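Local coordinates for activator of Hsp90 ATPase homologue 1/2-like C-terminal domain-containing protein (Nitrosomonas europaea, PDB 1XFS) that is of unknown function but belongs to the AHA1 family, whose relatives include activators of the Hsp90 ATPase, and has a Bet v 1-like fold, at residues A[118-123]-A[127-132]; A[38-43]-A[61-66]; A[76-81]-A[90-95]; A[23-28]-A[162-167]; A[12-17]-A[155-160]. All coordinates share one frame; numbering follows the deposited sequence.

Interaction 1: residues A[118-123]-A[127-132]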
# COMPACT_ATOMS: atom_id res chain seq x y z
N ILE A 118 0.32 -3.31 13.11
CA ILE A 118 0.66 -3.30 14.52
C ILE A 118 -0.30 -2.37 15.24
O ILE A 118 -0.41 -1.20 14.89
CB ILE A 118 2.10 -2.77 14.74
CG1 ILE A 118 3.10 -3.61 13.96
CG2 ILE A 118 2.42 -2.77 16.22
CD1 ILE A 118 3.03 -5.10 14.25
N GLU A 119 -1.02 -2.89 16.23
CA GLU A 119 -1.96 -2.07 16.97
C GLU A 119 -1.56 -2.00 18.44
O GLU A 119 -1.19 -3.00 19.03
CB GLU A 119 -3.38 -2.62 16.84
CG GLU A 119 -3.94 -2.54 15.43
CD GLU A 119 -5.40 -2.93 15.36
OE1 GLU A 119 -5.99 -2.81 14.26
OE2 GLU A 119 -5.96 -3.36 16.39
N LEU A 120 -1.63 -0.80 19.01
CA LEU A 120 -1.27 -0.60 20.41
C LEU A 120 -2.46 -0.09 21.20
O LEU A 120 -3.29 0.67 20.70
CB LEU A 120 -0.13 0.40 20.54
CG LEU A 120 1.18 0.13 19.81
CD1 LEU A 120 2.13 1.29 20.05
CD2 LEU A 120 1.79 -1.18 20.31
N GLN A 121 -2.53 -0.50 22.46
CA GLN A 121 -3.61 -0.07 23.32
C GLN A 121 -3.06 0.07 24.73
O GLN A 121 -2.52 -0.88 25.29
CB GLN A 121 -4.75 -1.10 23.29
CG GLN A 121 -5.97 -0.72 24.11
CD GLN A 121 -7.09 -1.75 23.97
OE1 GLN A 121 -7.63 -1.95 22.89
NE2 GLN A 121 -7.42 -2.41 25.08
N PRO A 122 -3.15 1.27 25.31
CA PRO A 122 -2.63 1.42 26.67
C PRO A 122 -3.47 0.64 27.67
O PRO A 122 -4.68 0.51 27.50
CB PRO A 122 -2.68 2.93 26.89
CG PRO A 122 -3.83 3.38 26.04
CD PRO A 122 -3.66 2.55 24.78
N THR A 123 -2.81 0.09 28.69
CA THR A 123 -3.49 -0.67 29.73
C THR A 123 -3.11 -0.06 31.07
O THR A 123 -2.32 0.89 31.13
CB THR A 123 -3.05 -2.15 29.74
OG1 THR A 123 -1.65 -2.23 30.03
CG2 THR A 123 -3.33 -2.80 28.40
N THR A 127 1.25 -1.60 27.91
CA THR A 127 0.68 -1.51 26.58
C THR A 127 0.35 -2.88 26.02
O THR A 127 1.14 -3.82 26.14
CB THR A 127 1.65 -0.82 25.59
OG1 THR A 127 2.12 0.41 26.15
CG2 THR A 127 0.93 -0.52 24.27
N ARG A 128 -0.82 -2.99 25.40
CA ARG A 128 -1.23 -4.24 24.78
C ARG A 128 -0.75 -4.13 23.33
O ARG A 128 -1.09 -3.19 22.62
CB ARG A 128 -2.75 -4.39 24.84
CG ARG A 128 -3.27 -5.68 24.22
CD ARG A 128 -4.70 -5.93 24.65
NE ARG A 128 -4.81 -5.94 26.10
CZ ARG A 128 -5.94 -6.17 26.77
NH1 ARG A 128 -7.07 -6.40 26.11
NH2 ARG A 128 -5.93 -6.16 28.10
N TYR A 129 0.07 -5.10 22.93
CA TYR A 129 0.64 -5.14 21.58
C TYR A 129 0.03 -6.25 20.75
O TYR A 129 0.03 -7.41 21.15
CB TYR A 129 2.16 -5.34 21.68
CG TYR A 129 2.85 -5.62 20.36
CD1 TYR A 129 2.83 -6.90 19.80
CD2 TYR A 129 3.51 -4.61 19.66
CE1 TYR A 129 3.45 -7.16 18.57
CE2 TYR A 129 4.14 -4.87 18.44
CZ TYR A 129 4.10 -6.14 17.90
OH TYR A 129 4.70 -6.40 16.69
N THR A 130 -0.49 -5.88 19.58
CA THR A 130 -1.09 -6.87 18.70
C THR A 130 -0.44 -6.72 17.32
O THR A 130 -0.43 -5.63 16.75
CB THR A 130 -2.62 -6.66 18.60
OG1 THR A 130 -3.20 -6.80 19.91
CG2 THR A 130 -3.25 -7.69 17.68
N ALA A 131 0.12 -7.81 16.80
CA ALA A 131 0.76 -7.78 15.49
C ALA A 131 0.14 -8.82 14.57
O ALA A 131 -0.01 -9.98 14.94
CB ALA A 131 2.26 -8.05 15.64
N CYS A 132 -0.23 -8.39 13.37
CA CYS A 132 -0.82 -9.28 12.38
C CYS A 132 -0.03 -9.18 11.09
O CYS A 132 0.25 -8.08 10.61
CB CYS A 132 -2.29 -8.91 12.11
SG CYS A 132 -3.09 -9.90 10.80
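Tyr129 lies against Ile118 and Leu120 along one face of a two-stranded pairing. Its CB leaves the backbone with CG anti to the N (chi1 170°), and this brings the ring against Ile118 and Leu120. CD2 meets Leu120 CD2 at 3.9 Å. Further out, CE2 touches Ile118 CG2 at 3.5 Å. CZ is 3.9 Å from Ile118 CD1, and OH comes to 3.2 Å from that same methyl. The two side chains meet at a slant. Ile118 CD1 is also pressed against Ala131 CB at 3.4 Å, a tight carbon pair. Strands 115-122 and 127-134 form a beta hairpin in the seven-stranded antiparallel sheet of a Bet v 1-like (helix-grip) fold. The face with Tyr129 looks to the helices: its ring packs on Ile157, and Thr127 on Val22. An alanine in place of Tyr129 is likely to open a gap between Ile118, Leu120 and Ile157. Glu119 and Thr130 form a hydrogen-bonded pair with a nearly straight bond from Glu119 N to Thr130 O (2.9 Å, 170°). Gln121 and Arg128 form the next such pair, and Arg128 N gives a short bond of 2.7 Å to Gln121 O. Their side chains lie alongside each other on the other face of the sheet. Gln121 NE2 sits over one face of the Arg128 guanidinium, 4.1 Å from NH1. Arg128 NE makes a salt bridge with Glu17 on strand 11-18. Thr127 OG1 is hydrogen-bonded to Val20 O.

Interaction 2: residues A[38-43]-A[61-66]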
# COMPACT_ATOMS: atom_id res chain seq x y z
N TRP A 38 16.25 -4.61 18.30
CA TRP A 38 15.24 -5.60 18.68
C TRP A 38 14.42 -6.19 17.54
O TRP A 38 13.86 -7.28 17.67
CB TRP A 38 14.25 -4.98 19.68
CG TRP A 38 13.30 -3.99 19.05
CD1 TRP A 38 13.48 -2.64 18.93
CD2 TRP A 38 12.05 -4.28 18.41
NE1 TRP A 38 12.41 -2.07 18.26
CE2 TRP A 38 11.52 -3.06 17.93
CE3 TRP A 38 11.32 -5.46 18.20
CZ2 TRP A 38 10.29 -2.98 17.26
CZ3 TRP A 38 10.10 -5.38 17.52
CH2 TRP A 38 9.60 -4.15 17.06
N PHE A 39 14.34 -5.46 16.43
CA PHE A 39 13.55 -5.86 15.26
C PHE A 39 13.78 -7.27 14.74
O PHE A 39 12.87 -7.88 14.19
CB PHE A 39 13.76 -4.83 14.14
CG PHE A 39 12.70 -4.86 13.08
CD1 PHE A 39 11.38 -4.55 13.39
CD2 PHE A 39 13.04 -5.17 11.76
CE1 PHE A 39 10.40 -4.54 12.39
CE2 PHE A 39 12.06 -5.16 10.76
CZ PHE A 39 10.74 -4.85 11.08
N VAL A 40 15.00 -7.78 14.90
CA VAL A 40 15.31 -9.13 14.46
C VAL A 40 15.75 -9.95 15.67
O VAL A 40 16.41 -9.44 16.57
CB VAL A 40 16.42 -9.16 13.38
CG1 VAL A 40 15.93 -8.45 12.12
CG2 VAL A 40 17.69 -8.49 13.91
N PRO A 41 15.36 -11.23 15.71
CA PRO A 41 15.72 -12.12 16.81
C PRO A 41 17.17 -12.55 16.75
O PRO A 41 17.63 -13.04 15.72
CB PRO A 41 14.75 -13.29 16.63
CG PRO A 41 14.62 -13.36 15.14
CD PRO A 41 14.46 -11.90 14.76
N LYS A 42 17.90 -12.35 17.84
CA LYS A 42 19.30 -12.73 17.92
C LYS A 42 19.39 -14.23 17.63
O LYS A 42 18.41 -14.95 17.82
CB LYS A 42 19.86 -12.42 19.30
CG LYS A 42 19.73 -10.97 19.71
CD LYS A 42 20.34 -10.71 21.08
CE LYS A 42 20.25 -9.24 21.44
NZ LYS A 42 20.87 -8.93 22.76
N PRO A 43 20.56 -14.72 17.20
CA PRO A 43 21.80 -13.97 16.95
C PRO A 43 21.77 -13.03 15.75
O PRO A 43 22.75 -12.34 15.47
CB PRO A 43 22.84 -15.09 16.79
CG PRO A 43 22.04 -16.16 16.13
CD PRO A 43 20.76 -16.15 16.93
N THR A 61 15.74 -1.76 5.79
CA THR A 61 16.54 -2.42 6.80
C THR A 61 17.47 -3.44 6.15
O THR A 61 17.16 -3.98 5.10
CB THR A 61 15.65 -3.15 7.83
OG1 THR A 61 14.86 -4.14 7.16
CG2 THR A 61 14.73 -2.17 8.54
N VAL A 62 18.63 -3.66 6.77
CA VAL A 62 19.56 -4.65 6.26
C VAL A 62 19.75 -5.65 7.38
O VAL A 62 20.29 -5.32 8.43
CB VAL A 62 20.93 -4.04 5.90
CG1 VAL A 62 21.87 -5.15 5.44
CG2 VAL A 62 20.77 -3.00 4.81
N MSE A 63 19.27 -6.87 7.14
CA MSE A 63 19.37 -7.94 8.12
C MSE A 63 20.59 -8.82 7.86
O MSE A 63 20.91 -9.12 6.71
CB MSE A 63 18.11 -8.79 8.08
CG MSE A 63 16.84 -8.06 8.48
SE MSE A 63 15.27 -9.10 8.11
CE MSE A 63 15.56 -10.54 9.37
N GLN A 64 21.26 -9.22 8.93
CA GLN A 64 22.43 -10.09 8.81
C GLN A 64 22.17 -11.35 9.62
O GLN A 64 21.83 -11.28 10.80
CB GLN A 64 23.68 -9.38 9.33
CG GLN A 64 24.97 -10.16 9.13
CD GLN A 64 26.20 -9.42 9.64
OE1 GLN A 64 26.55 -8.35 9.13
NE2 GLN A 64 26.85 -9.98 10.65
N ASP A 65 22.32 -12.50 8.97
CA ASP A 65 22.10 -13.77 9.66
C ASP A 65 23.37 -14.21 10.37
O ASP A 65 24.42 -13.58 10.21
CB ASP A 65 21.62 -14.86 8.67
CG ASP A 65 22.61 -15.14 7.56
OD1 ASP A 65 23.82 -14.92 7.75
OD2 ASP A 65 22.18 -15.61 6.49
N PRO A 66 23.31 -15.28 11.18
CA PRO A 66 24.51 -15.73 11.88
C PRO A 66 25.63 -16.17 10.95
O PRO A 66 26.79 -16.22 11.34
CB PRO A 66 23.99 -16.86 12.77
CG PRO A 66 22.83 -17.39 12.00
CD PRO A 66 22.16 -16.14 11.51
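Val40 overlaps the end of the selenomethionine Met63 with one methyl. Its CG1 lies 3.5 Å from Met63 CE, tighter than usual for two carbons. The same methyl is 3.8 Å from Met63 CG and 4.1 Å from SE. It therefore rests in the bend of the Met63 chain. The bend comes at the last torsion (chi3 66°), which turns CE toward Val40 CG1. The two side chains run past each other in opposite directions. At the far end of the contact, Pro43 CG meets Pro66 CB at 3.9 Å. The rings approach at a slant. No hydrogen bond joins the two segments, so the contact is apolar packing alone. The loop is held from its other side by helix 149-167. Gln159 bonds there to Val40 O with NE2 and to Lys42 N with OE1. Val40 also packs on Ile46, and Met63 on Trp44 and Asn73. Segment 38-43 is the connection from helix 32-35 to strand 45-51. It lies between the long C-terminal helix and strand 58-64, in the helix-over-sheet arrangement typical of the Bet v 1-like, helix-grip fold.

Interaction 3: residues A[76-81]-A[90-95]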
# COMPACT_ATOMS: atom_id res chain seq x y z
N CYS A 76 7.29 -0.14 2.61
CA CYS A 76 6.62 1.16 2.54
C CYS A 76 5.58 1.29 3.66
O CYS A 76 4.82 0.37 3.91
CB CYS A 76 5.91 1.27 1.18
SG CYS A 76 5.13 2.84 0.82
N PHE A 77 5.56 2.43 4.35
CA PHE A 77 4.56 2.65 5.39
C PHE A 77 3.22 2.98 4.72
O PHE A 77 3.18 3.68 3.71
CB PHE A 77 4.98 3.79 6.33
CG PHE A 77 6.10 3.43 7.26
CD1 PHE A 77 5.90 2.50 8.28
CD2 PHE A 77 7.37 3.98 7.09
CE1 PHE A 77 6.96 2.11 9.12
CE2 PHE A 77 8.44 3.60 7.92
CZ PHE A 77 8.23 2.67 8.93
N LEU A 78 2.13 2.45 5.27
CA LEU A 78 0.81 2.69 4.71
C LEU A 78 -0.07 3.51 5.63
O LEU A 78 -0.93 4.27 5.18
CB LEU A 78 0.13 1.36 4.41
CG LEU A 78 0.90 0.44 3.46
CD1 LEU A 78 0.14 -0.88 3.32
CD2 LEU A 78 1.05 1.11 2.09
N GLU A 79 0.12 3.34 6.94
CA GLU A 79 -0.64 4.08 7.92
C GLU A 79 0.25 4.34 9.13
O GLU A 79 0.96 3.45 9.59
CB GLU A 79 -1.90 3.32 8.37
CG GLU A 79 -2.67 4.08 9.46
CD GLU A 79 -3.88 3.34 10.00
OE1 GLU A 79 -4.28 3.62 11.14
OE2 GLU A 79 -4.45 2.48 9.28
N VAL A 80 0.19 5.57 9.62
CA VAL A 80 0.96 5.97 10.79
C VAL A 80 0.01 6.75 11.67
O VAL A 80 -0.20 7.95 11.47
CB VAL A 80 2.16 6.87 10.42
CG1 VAL A 80 2.95 7.21 11.67
CG2 VAL A 80 3.06 6.16 9.41
N THR A 81 -0.60 6.06 12.63
CA THR A 81 -1.52 6.70 13.56
C THR A 81 -0.79 6.67 14.89
O THR A 81 -0.72 5.64 15.56
CB THR A 81 -2.86 5.93 13.58
OG1 THR A 81 -3.39 5.88 12.24
CG2 THR A 81 -3.88 6.62 14.47
N SER A 90 5.73 -5.01 2.43
CA SER A 90 6.91 -5.28 1.63
C SER A 90 6.49 -5.47 0.18
O SER A 90 7.31 -5.73 -0.69
CB SER A 90 7.67 -6.51 2.16
OG SER A 90 6.88 -7.68 2.14
N ALA A 91 5.19 -5.33 -0.08
CA ALA A 91 4.65 -5.47 -1.44
C ALA A 91 4.90 -4.18 -2.21
O ALA A 91 4.82 -4.14 -3.44
CB ALA A 91 3.15 -5.76 -1.39
N LEU A 92 5.19 -3.12 -1.47
CA LEU A 92 5.47 -1.81 -2.06
C LEU A 92 6.75 -1.24 -1.46
O LEU A 92 7.13 -1.60 -0.34
CB LEU A 92 4.32 -0.84 -1.77
CG LEU A 92 2.90 -1.18 -2.22
CD1 LEU A 92 1.96 -0.05 -1.80
CD2 LEU A 92 2.86 -1.36 -3.74
N VAL A 93 7.40 -0.36 -2.20
CA VAL A 93 8.61 0.29 -1.71
C VAL A 93 8.33 1.80 -1.63
O VAL A 93 7.17 2.22 -1.66
CB VAL A 93 9.84 -0.01 -2.62
CG1 VAL A 93 10.20 -1.50 -2.53
CG2 VAL A 93 9.57 0.39 -4.06
N LYS A 94 9.38 2.60 -1.52
CA LYS A 94 9.22 4.05 -1.41
C LYS A 94 8.22 4.65 -2.40
O LYS A 94 8.17 4.26 -3.57
CB LYS A 94 10.58 4.74 -1.56
CG LYS A 94 10.53 6.26 -1.41
CD LYS A 94 11.92 6.87 -1.53
CE LYS A 94 11.88 8.38 -1.37
NZ LYS A 94 13.22 9.01 -1.56
N ASN A 95 7.43 5.60 -1.90
CA ASN A 95 6.43 6.31 -2.70
C ASN A 95 5.34 5.40 -3.27
O ASN A 95 4.72 5.73 -4.28
CB ASN A 95 7.12 7.09 -3.82
CG ASN A 95 7.99 8.23 -3.30
OD1 ASN A 95 9.02 8.55 -3.89
ND2 ASN A 95 7.56 8.84 -2.20
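Leu92 and Val93 meet Cys76 and Leu78 beside a classic beta bulge. In the bulge, Leu78 and Glu79 both face Ile87 of the adjoining strand 85-89. Segment 90-95 follows that strand and turns across the start of 76-81. Ser90 comes first, and its OG bonds to Met114 N. Ala91 packs on Leu92 of the second subunit. Leu92 is the main apolar partner in the segment. Its CB lies 4.0 Å from Cys76 CB. Its CD1 reaches 4.2 Å from Leu78 CD2, and the two leucines lie nearly perpendicular. Leu92 also packs on Ala91 of the second subunit, so these apolar groups are continuous with the dimer contact. Leu92 O is 3.3 Å from Cys76 N, but the angle is too poor for a hydrogen bond. The Cys76 backbone is instead bonded to Thr89. Val93 turns its side chain away and offers its carbonyl, with O only 3.2 Å from Cys76 CB. Asn95, at the end, also points away and touches Thr4 of the second subunit. Cys76 holds SG anti to its own backbone N (chi1 -175°). This places SG 3.3 Å from Val93 O.

Interaction 4: residues A[23-28]-A[162-167]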
# COMPACT_ATOMS: atom_id res chain seq x y z
N ASN A 23 3.70 5.43 24.84
CA ASN A 23 4.56 6.41 24.19
C ASN A 23 5.94 5.81 23.92
O ASN A 23 6.53 6.03 22.86
CB ASN A 23 4.67 7.68 25.04
CG ASN A 23 5.37 7.45 26.36
OD1 ASN A 23 4.96 6.60 27.16
ND2 ASN A 23 6.42 8.22 26.62
N LEU A 24 6.46 5.05 24.88
CA LEU A 24 7.77 4.43 24.71
C LEU A 24 7.74 3.31 23.68
O LEU A 24 8.66 3.18 22.87
CB LEU A 24 8.28 3.88 26.05
CG LEU A 24 8.65 4.92 27.10
CD1 LEU A 24 9.18 4.20 28.33
CD2 LEU A 24 9.70 5.88 26.54
N VAL A 25 6.69 2.49 23.72
CA VAL A 25 6.55 1.39 22.78
C VAL A 25 6.52 1.96 21.37
O VAL A 25 7.17 1.44 20.45
CB VAL A 25 5.26 0.58 23.03
CG1 VAL A 25 5.08 -0.48 21.95
CG2 VAL A 25 5.34 -0.08 24.40
N TRP A 26 5.78 3.05 21.19
CA TRP A 26 5.70 3.67 19.88
C TRP A 26 7.07 4.10 19.39
O TRP A 26 7.39 3.91 18.22
CB TRP A 26 4.76 4.88 19.92
CG TRP A 26 4.59 5.52 18.57
CD1 TRP A 26 5.11 6.71 18.15
CD2 TRP A 26 3.83 5.01 17.46
NE1 TRP A 26 4.72 6.98 16.86
CE2 TRP A 26 3.93 5.95 16.41
CE3 TRP A 26 3.06 3.85 17.26
CZ2 TRP A 26 3.30 5.77 15.17
CZ3 TRP A 26 2.43 3.67 16.02
CH2 TRP A 26 2.55 4.62 15.00
N ARG A 27 7.89 4.66 20.27
CA ARG A 27 9.22 5.08 19.85
C ARG A 27 10.05 3.86 19.45
O ARG A 27 10.82 3.91 18.48
CB ARG A 27 9.92 5.86 20.96
CG ARG A 27 9.24 7.19 21.28
CD ARG A 27 9.99 7.94 22.36
NE ARG A 27 11.36 8.24 21.95
CZ ARG A 27 12.25 8.86 22.71
NH1 ARG A 27 11.93 9.25 23.94
NH2 ARG A 27 13.47 9.09 22.25
N GLY A 28 9.88 2.76 20.17
CA GLY A 28 10.62 1.56 19.84
C GLY A 28 10.26 1.02 18.46
O GLY A 28 11.11 0.46 17.76
N GLU A 162 12.50 -5.64 26.73
CA GLU A 162 13.75 -5.60 27.48
C GLU A 162 14.52 -4.31 27.21
O GLU A 162 15.10 -3.71 28.11
CB GLU A 162 14.62 -6.81 27.11
CG GLU A 162 15.98 -6.83 27.80
CD GLU A 162 16.82 -8.01 27.37
OE1 GLU A 162 17.19 -8.08 26.18
OE2 GLU A 162 17.11 -8.88 28.22
N LEU A 163 14.52 -3.88 25.95
CA LEU A 163 15.22 -2.67 25.53
C LEU A 163 14.63 -1.41 26.14
O LEU A 163 15.34 -0.57 26.69
CB LEU A 163 15.19 -2.56 24.01
CG LEU A 163 15.75 -1.27 23.40
CD1 LEU A 163 17.25 -1.20 23.62
CD2 LEU A 163 15.44 -1.23 21.90
N LEU A 164 13.31 -1.27 26.03
CA LEU A 164 12.62 -0.10 26.55
C LEU A 164 12.71 0.06 28.06
O LEU A 164 12.74 1.18 28.57
CB LEU A 164 11.15 -0.14 26.11
CG LEU A 164 10.95 -0.08 24.59
CD1 LEU A 164 9.46 -0.18 24.27
CD2 LEU A 164 11.54 1.21 24.04
N LYS A 165 12.78 -1.06 28.78
CA LYS A 165 12.88 -0.99 30.23
C LYS A 165 14.22 -0.44 30.70
O LYS A 165 14.28 0.30 31.68
CB LYS A 165 12.64 -2.38 30.84
CG LYS A 165 11.19 -2.82 30.77
CD LYS A 165 10.99 -4.16 31.45
CE LYS A 165 9.53 -4.57 31.42
NZ LYS A 165 9.33 -5.92 32.02
N GLN A 166 15.30 -0.79 30.01
CA GLN A 166 16.63 -0.32 30.40
C GLN A 166 17.00 1.04 29.82
O GLN A 166 17.88 1.72 30.34
CB GLN A 166 17.68 -1.36 30.02
CG GLN A 166 17.50 -2.69 30.74
CD GLN A 166 17.42 -2.53 32.25
OE1 GLN A 166 18.38 -2.07 32.88
NE2 GLN A 166 16.29 -2.91 32.83
N GLU A 167 16.35 1.43 28.73
CA GLU A 167 16.63 2.71 28.10
C GLU A 167 15.56 3.71 28.54
O GLU A 167 15.62 4.90 28.22
CB GLU A 167 16.60 2.56 26.57
CG GLU A 167 17.11 3.78 25.81
CD GLU A 167 18.62 3.94 25.89
OE1 GLU A 167 19.15 4.03 27.01
OE2 GLU A 167 19.26 3.97 24.82
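Leu164 points its two methyls at the backbone of helix 22-30 and meets Leu24, Val25 and Gly28. Its CG stands anti to the carbonyl carbon (chi1 -63°), and the branch spreads over the other helix. CD1 lies 3.6 Å from Val25 CA. CD2 lies 3.7 Å from Leu24 O. Leu164 CD2 is also 4.3 Å from Gly28 CA. Gly28 has no side chain, and this matters here. A CB on it would come to 3.4 Å from Leu164 CD2, a tight fit. Val25 starts away from Leu164, but its branching brings one methyl back. With CG1 anti to the backbone N (chi1 175°), CG2 lies beside that N and reaches 4.1 Å from Leu164 CD1. The two side chains are roughly at right angles. Val25 also packs on Leu120 of the sheet, so it lies between the sheet and Leu164. Leu24 starts toward the second helix and packs on Lys168. The axes of segments 23-28 and 162-167 pass 10.3 Å apart at 117°. There is no hydrogen bond between the segments. One leucine set against the Leu24, Val25 and Gly28 backbone joins the first helix, 22-30, to the long C-terminal helix of the helix-grip, Bet v 1-like fold.

Interaction 5: residues A[12-17]-A[155-160]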
# COMPACT_ATOMS: atom_id res chain seq x y z
N LEU A 12 -1.48 -14.25 10.14
CA LEU A 12 -0.89 -14.79 11.35
C LEU A 12 -0.92 -13.66 12.37
O LEU A 12 -0.56 -12.52 12.05
CB LEU A 12 0.54 -15.26 11.11
CG LEU A 12 0.69 -16.46 10.16
CD1 LEU A 12 2.17 -16.78 9.96
CD2 LEU A 12 -0.05 -17.68 10.73
N MSE A 13 -1.37 -13.94 13.58
CA MSE A 13 -1.46 -12.91 14.61
C MSE A 13 -0.67 -13.24 15.87
O MSE A 13 -0.42 -14.40 16.18
CB MSE A 13 -2.93 -12.67 14.98
CG MSE A 13 -3.16 -11.47 15.90
SE MSE A 13 -5.02 -11.12 16.30
CE MSE A 13 -5.14 -12.05 17.99
N LEU A 14 -0.27 -12.19 16.58
CA LEU A 14 0.49 -12.33 17.82
C LEU A 14 0.06 -11.23 18.79
O LEU A 14 0.07 -10.06 18.44
CB LEU A 14 1.99 -12.22 17.54
CG LEU A 14 2.96 -12.38 18.71
CD1 LEU A 14 2.82 -13.76 19.32
CD2 LEU A 14 4.38 -12.15 18.23
N LYS A 15 -0.33 -11.61 20.01
CA LYS A 15 -0.75 -10.63 21.00
C LYS A 15 0.14 -10.73 22.24
O LYS A 15 0.38 -11.83 22.74
CB LYS A 15 -2.21 -10.84 21.40
CG LYS A 15 -2.77 -9.71 22.27
CD LYS A 15 -4.24 -9.93 22.63
CE LYS A 15 -4.41 -11.09 23.61
NZ LYS A 15 -3.71 -10.82 24.89
N ARG A 16 0.62 -9.59 22.72
CA ARG A 16 1.50 -9.57 23.89
C ARG A 16 1.20 -8.38 24.79
O ARG A 16 0.64 -7.38 24.35
CB ARG A 16 2.96 -9.52 23.44
CG ARG A 16 3.45 -10.79 22.75
CD ARG A 16 3.74 -11.89 23.76
NE ARG A 16 4.88 -11.52 24.60
CZ ARG A 16 6.15 -11.66 24.23
NH1 ARG A 16 6.44 -12.18 23.05
NH2 ARG A 16 7.12 -11.27 25.04
N GLU A 17 1.56 -8.50 26.06
CA GLU A 17 1.36 -7.42 27.02
C GLU A 17 2.74 -6.96 27.49
O GLU A 17 3.51 -7.76 28.02
CB GLU A 17 0.55 -7.92 28.23
CG GLU A 17 -0.82 -8.49 27.90
CD GLU A 17 -1.82 -7.42 27.50
OE1 GLU A 17 -2.95 -7.78 27.10
OE2 GLU A 17 -1.49 -6.22 27.60
N THR A 155 10.00 -13.59 19.92
CA THR A 155 11.30 -13.24 20.46
C THR A 155 11.60 -11.75 20.28
O THR A 155 12.18 -11.11 21.16
CB THR A 155 12.42 -14.07 19.80
OG1 THR A 155 12.27 -15.45 20.16
CG2 THR A 155 13.80 -13.59 20.24
N THR A 156 11.21 -11.19 19.14
CA THR A 156 11.48 -9.77 18.91
C THR A 156 10.72 -8.90 19.89
O THR A 156 11.25 -7.90 20.36
CB THR A 156 11.13 -9.34 17.45
OG1 THR A 156 9.72 -9.40 17.23
CG2 THR A 156 11.84 -10.24 16.44
N ILE A 157 9.50 -9.29 20.23
CA ILE A 157 8.71 -8.51 21.18
C ILE A 157 9.37 -8.56 22.56
O ILE A 157 9.37 -7.58 23.29
CB ILE A 157 7.26 -9.02 21.27
CG1 ILE A 157 6.63 -9.06 19.87
CG2 ILE A 157 6.44 -8.13 22.19
CD1 ILE A 157 6.70 -7.74 19.13
N THR A 158 9.93 -9.72 22.91
CA THR A 158 10.59 -9.86 24.20
C THR A 158 11.82 -8.95 24.24
O THR A 158 12.10 -8.31 25.25
CB THR A 158 11.00 -11.32 24.45
OG1 THR A 158 9.82 -12.13 24.55
CG2 THR A 158 11.81 -11.45 25.74
N GLN A 159 12.54 -8.89 23.12
CA GLN A 159 13.72 -8.04 23.03
C GLN A 159 13.32 -6.57 23.12
O GLN A 159 14.03 -5.75 23.69
CB GLN A 159 14.46 -8.30 21.71
CG GLN A 159 15.02 -9.71 21.63
CD GLN A 159 15.64 -10.04 20.28
OE1 GLN A 159 16.22 -11.11 20.11
NE2 GLN A 159 15.52 -9.13 19.33
N LEU A 160 12.17 -6.25 22.55
CA LEU A 160 11.67 -4.88 22.57
C LEU A 160 11.38 -4.43 24.00
O LEU A 160 11.85 -3.38 24.45
CB LEU A 160 10.39 -4.76 21.74
CG LEU A 160 9.64 -3.43 21.79
CD1 LEU A 160 10.57 -2.30 21.35
CD2 LEU A 160 8.42 -3.49 20.88
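Two successive bends in Arg16, at chi2 (-78°) and chi3 (-67°), fold its guanidinium over Ile157 and bring it to Thr158. This is a meeting of strand 11-18, outermost in the sheet of this chain, with the long C-terminal helix, the helix gripped by the sheet in Bet v 1-like folds. Strand and helix run roughly the same way here, and the axes of segments 12-17 and 155-160 are 10.0 Å apart. Ile157 CG2 stands 4.0 Å above the guanidinium plane, over its centre. The chain of Arg16 shares in this packing, since its CB is also 4.0 Å from Ile157 CG2. Two residues earlier on the strand, Leu14 CD2 touches Ile157 CG1 at 4.2 Å. The polar end of Arg16 is held twice. NH1 bonds to Gly154 O, one turn before Thr158. That same carbonyl is also bonded by Thr158 OG1. A leucine in place of Arg16 would probably leave Gly154 O and Thr158 OG1 without their arginine donors and remove the flat cover over Ile157. Arg16 NH2 gives its hydrogen bond to Thr158 OG1 at 2.9 Å and 161°, with the oxygen close to the guanidinium plane.

In the fold
Interactions 4 and 5 share helix 149-167, and their centres lie about 13 Å apart. Interaction 5 also meets the sheet next to interaction 1: Tyr129 N is 2.7 Å from Arg16 O, a probable hydrogen bond, and their centres are about 10 Å apart. Interaction 2 joins the same helix from another side, where Trp38 CE3 packs 3.3 Å from Thr156 O. Trp38 NE1 is 2.9 Å from Gly28 O in interaction 4, a probable hydrogen bond. Interaction 3 reaches the second subunit and also touches interaction 4, with Thr81 O 3.5 Å from Trp26 CH2. Its centre is about 21 Å from that of interaction 5, and the two do not touch.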